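Local coordinates for oxidoreductase, short chain dehydrogenase/reductase family protein (PDB 6OW4) that acts as an NADH-dependent 20beta-hydroxysteroid dehydrogenase of the short-chain dehydrogenase/reductase family, interconverting the 20-keto and 20beta-hydroxy groups of steroids, at the interface of chains A and B. Sequence-based numbering; all coordinates share one arbitrary frame. Chains: chain A/B, Oxidoreductase, short chain dehydrogenase/reductase family protein.

Contact 1: the interface of chains A and B. Residues chain A 37, 267, 270-271; chain B 37, 267, 270-271.
A:Phe271 and B:Phe271 lie face to face across the two-fold axis, their ring planes 6° apart and their centroids 4.4 Å from each other. Each ring is shifted toward the rim of the other, so that CG of one hangs 3.9 Å above the plane of its mate and A:Phe271 CB sits 3.9 Å from B:Phe271 CD1. Next to this stacked pair, A:Phe37 and B:Phe37 meet more obliquely: CD2 of B:Phe37 lies 3.3 Å above one face of the A:Phe37 ring, offset toward its rim. The modelled gap between these two rings is too short to be taken literally. At its far side each of these rings reaches a leucine of the other subunit, with A:Leu270 CD2 3.8 Å from B:Phe37 CE1 and B:Leu270 CD2 3.9 Å from A:Phe37 CE2. The backbone carbonyls of A:Ser267 and B:Ser267 border the same rings. An alanine in place of A:Phe37 would probably leave B:Phe37 without its aromatic partner and B:Leu270 CD2 without its apolar cover. Outward from the rings, helix 262-273 of each chain supplies A:Phe271 and B:Phe271, whose CG is anti to the backbone N (chi1 172° in A), directing the ring across the axis, while 3-10 helix 33-37 supplies A:Phe37 and B:Phe37. Together the four phenylalanines form an apolar centre that probably helps hold these two subunits of the tetrameric assembly together.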
# COMPACT_ATOMS: atom_id res chain seq x y z
N PHE A 37 12.55 26.07 -4.44
CA PHE A 37 12.06 26.05 -3.04
C PHE A 37 11.58 27.44 -2.60
O PHE A 37 11.04 27.56 -1.49
CB PHE A 37 13.16 25.51 -2.11
CG PHE A 37 13.56 24.09 -2.40
CD1 PHE A 37 12.83 23.02 -1.91
CD2 PHE A 37 14.67 23.82 -3.19
CE1 PHE A 37 13.20 21.72 -2.19
CE2 PHE A 37 15.04 22.52 -3.47
CZ PHE A 37 14.31 21.47 -2.97
N SER A 267 9.43 21.63 6.62
CA SER A 267 10.33 21.45 5.45
C SER A 267 9.62 20.63 4.36
O SER A 267 9.83 20.94 3.17
CB SER A 267 11.64 20.81 5.85
OG SER A 267 11.43 19.62 6.58
N LEU A 270 6.86 22.82 2.64
CA LEU A 270 7.55 23.74 1.70
C LEU A 270 7.86 23.01 0.39
O LEU A 270 7.64 23.60 -0.68
CB LEU A 270 8.83 24.28 2.36
CG LEU A 270 9.67 25.23 1.50
CD1 LEU A 270 8.83 26.38 0.96
CD2 LEU A 270 10.85 25.77 2.30
N PHE A 271 8.35 21.77 0.48
CA PHE A 271 8.67 20.92 -0.70
C PHE A 271 7.42 20.76 -1.58
O PHE A 271 7.50 21.07 -2.78
CB PHE A 271 9.23 19.56 -0.26
CG PHE A 271 9.41 18.58 -1.40
CD1 PHE A 271 10.32 18.84 -2.42
CD2 PHE A 271 8.66 17.42 -1.45
CE1 PHE A 271 10.47 17.94 -3.46
CE2 PHE A 271 8.82 16.53 -2.50
CZ PHE A 271 9.73 16.79 -3.50
N PHE B 37 18.04 22.66 3.09
CA PHE B 37 18.19 22.18 1.69
C PHE B 37 19.65 22.28 1.24
O PHE B 37 19.98 21.73 0.17
CB PHE B 37 17.23 22.94 0.77
CG PHE B 37 15.78 22.74 1.12
CD1 PHE B 37 15.14 23.59 2.01
CD2 PHE B 37 15.05 21.69 0.58
CE1 PHE B 37 13.81 23.40 2.34
CE2 PHE B 37 13.72 21.50 0.92
CZ PHE B 37 13.10 22.36 1.80
N SER B 267 15.24 17.74 -7.85
CA SER B 267 14.72 18.51 -6.68
C SER B 267 14.19 17.54 -5.61
O SER B 267 14.34 17.86 -4.41
CB SER B 267 13.66 19.52 -7.09
OG SER B 267 12.64 18.92 -7.88
N LEU B 270 17.39 16.02 -3.91
CA LEU B 270 17.97 17.04 -2.99
C LEU B 270 17.17 17.08 -1.68
O LEU B 270 17.80 17.22 -0.62
CB LEU B 270 17.99 18.41 -3.67
CG LEU B 270 18.52 19.57 -2.81
CD1 LEU B 270 19.91 19.27 -2.27
CD2 LEU B 270 18.53 20.87 -3.60
N PHE B 271 15.84 16.98 -1.76
CA PHE B 271 14.94 16.92 -0.59
C PHE B 271 15.33 15.73 0.30
O PHE B 271 15.51 15.93 1.52
CB PHE B 271 13.47 16.82 -1.01
CG PHE B 271 12.51 16.63 0.14
CD1 PHE B 271 12.34 17.64 1.08
CD2 PHE B 271 11.81 15.45 0.29
CE1 PHE B 271 11.47 17.46 2.15
CE2 PHE B 271 10.94 15.28 1.36
CZ PHE B 271 10.77 16.29 2.28

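Contact 2: the interface of chains A and B. Residues chain A 25, 31, 33, 36; chain B 261, 263, 266-267.
The carboxylate of B:Asp263 receives two lysines of chain A, and this charged cluster dominates the patch. Both are salt bridges to the same oxygen: A:Lys36 NZ lies 2.8 Å from B:Asp263 OD2 and A:Lys25 NZ 3.0 Å from that atom. The two ammonium groups arrive from opposite faces of the carboxylate plane. A:Lys36 comes in on the anti side, 26° out of the plane, whereas A:Lys25 stands farther above it, at 38°. The lysines also differ in shape. A:Lys25 is extended beyond CG and runs obliquely over the carboxylate, whereas A:Lys36 crosses the aspartate nearly at a right angle and bends at its end (chi4 -82°) to bring NZ onto OD2. Two positive groups on one oxygen would probably favour the ionised form of the aspartate.

Within chain B, hydrogen bonds support this acceptor. The hydroxyl of B:Thr261 donates to the other carboxylate oxygen on its syn side but well out of the carboxylate plane, with OG1 2.6 Å from B:Asp263 OD1, and so helps to fix the rotation of the group. Four residues along helix 262-273, B:Ser267 OG donates to the backbone carbonyl of B:Asp263.

Van der Waals contacts fill in around the charges. The phenol oxygen of A:Tyr31 rests against the aspartate methylene, OH to B:Asp263 CB being 3.5 Å, with the ring turned steeply against the carboxylate. One face of that ring is covered at its centre by A:Lys25 CB, which packs the base of the lysine against the tyrosine. The terminal methyl of A:Ile33 rests on the helix backbone, CD1 3.7 Å from B:Asp263 O, with B:Ser267 N and B:Ala266 CB a little farther away.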
# COMPACT_ATOMS: atom_id res chain seq x y z
N LYS A 25 19.02 21.68 -17.44
CA LYS A 25 18.74 23.10 -17.08
C LYS A 25 19.93 23.69 -16.31
O LYS A 25 20.16 24.91 -16.44
CB LYS A 25 17.46 23.21 -16.26
CG LYS A 25 16.18 22.89 -17.01
CD LYS A 25 14.92 23.18 -16.22
CE LYS A 25 13.67 22.65 -16.88
NZ LYS A 25 12.45 22.96 -16.09
N TYR A 31 20.20 29.76 -13.91
CA TYR A 31 19.29 28.77 -13.27
C TYR A 31 19.94 28.26 -11.98
O TYR A 31 21.18 28.18 -11.92
CB TYR A 31 18.96 27.63 -14.23
CG TYR A 31 18.34 26.41 -13.60
CD1 TYR A 31 16.97 26.31 -13.43
CD2 TYR A 31 19.12 25.34 -13.19
CE1 TYR A 31 16.39 25.19 -12.86
CE2 TYR A 31 18.56 24.21 -12.62
CZ TYR A 31 17.19 24.13 -12.45
OH TYR A 31 16.62 23.02 -11.89
N ILE A 33 18.70 25.13 -8.88
CA ILE A 33 17.75 24.12 -8.34
C ILE A 33 17.11 24.67 -7.05
O ILE A 33 15.92 24.37 -6.82
CB ILE A 33 18.47 22.77 -8.10
CG1 ILE A 33 17.48 21.61 -7.96
CG2 ILE A 33 19.42 22.85 -6.91
CD1 ILE A 33 16.92 21.12 -9.28
N LYS A 36 13.72 26.67 -6.84
CA LYS A 36 12.46 25.89 -6.90
C LYS A 36 11.79 25.84 -5.52
O LYS A 36 10.57 25.58 -5.48
CB LYS A 36 12.73 24.47 -7.43
CG LYS A 36 13.18 24.41 -8.88
CD LYS A 36 13.67 23.05 -9.29
CE LYS A 36 13.62 22.82 -10.79
NZ LYS A 36 12.27 22.44 -11.25
N THR B 261 10.53 16.23 -16.17
CA THR B 261 11.90 16.63 -16.60
C THR B 261 12.89 16.20 -15.51
O THR B 261 12.45 16.00 -14.36
CB THR B 261 11.96 18.12 -16.94
OG1 THR B 261 11.42 18.87 -15.85
CG2 THR B 261 11.20 18.46 -18.20
N ASP B 263 15.11 17.70 -13.86
CA ASP B 263 15.22 18.68 -12.74
C ASP B 263 14.10 18.44 -11.71
O ASP B 263 14.32 18.78 -10.53
CB ASP B 263 15.22 20.12 -13.25
CG ASP B 263 13.97 20.49 -14.04
OD1 ASP B 263 13.72 19.83 -15.07
OD2 ASP B 263 13.28 21.44 -13.62
N ALA B 266 15.52 15.69 -9.78
CA ALA B 266 16.73 16.24 -9.12
C ALA B 266 16.33 16.97 -7.82
O ALA B 266 17.04 16.80 -6.81
CB ALA B 266 17.47 17.15 -10.06
N SER B 267 15.24 17.74 -7.85
CA SER B 267 14.72 18.51 -6.68
C SER B 267 14.19 17.54 -5.61
O SER B 267 14.34 17.86 -4.41
CB SER B 267 13.66 19.52 -7.09
OG SER B 267 12.64 18.92 -7.88

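About 11 Å separates the C-alpha centres of contact 1 and contact 2, which are neighbouring patches of the A/B interface. Helix 262-273 of chain B and 3-10 helix 33-37 of chain A serve both: the start of the chain B helix meets charged groups in contact 2, its later part the apolar centre in contact 1, and B:Ser267 belongs to each. Because the interface is two-fold symmetric, contact 2 has a twin with the chains exchanged, so the aromatic centre is flanked by two lysine-aspartate clusters. This combination probably provides both apolar burial and a defined register for subunit pairing.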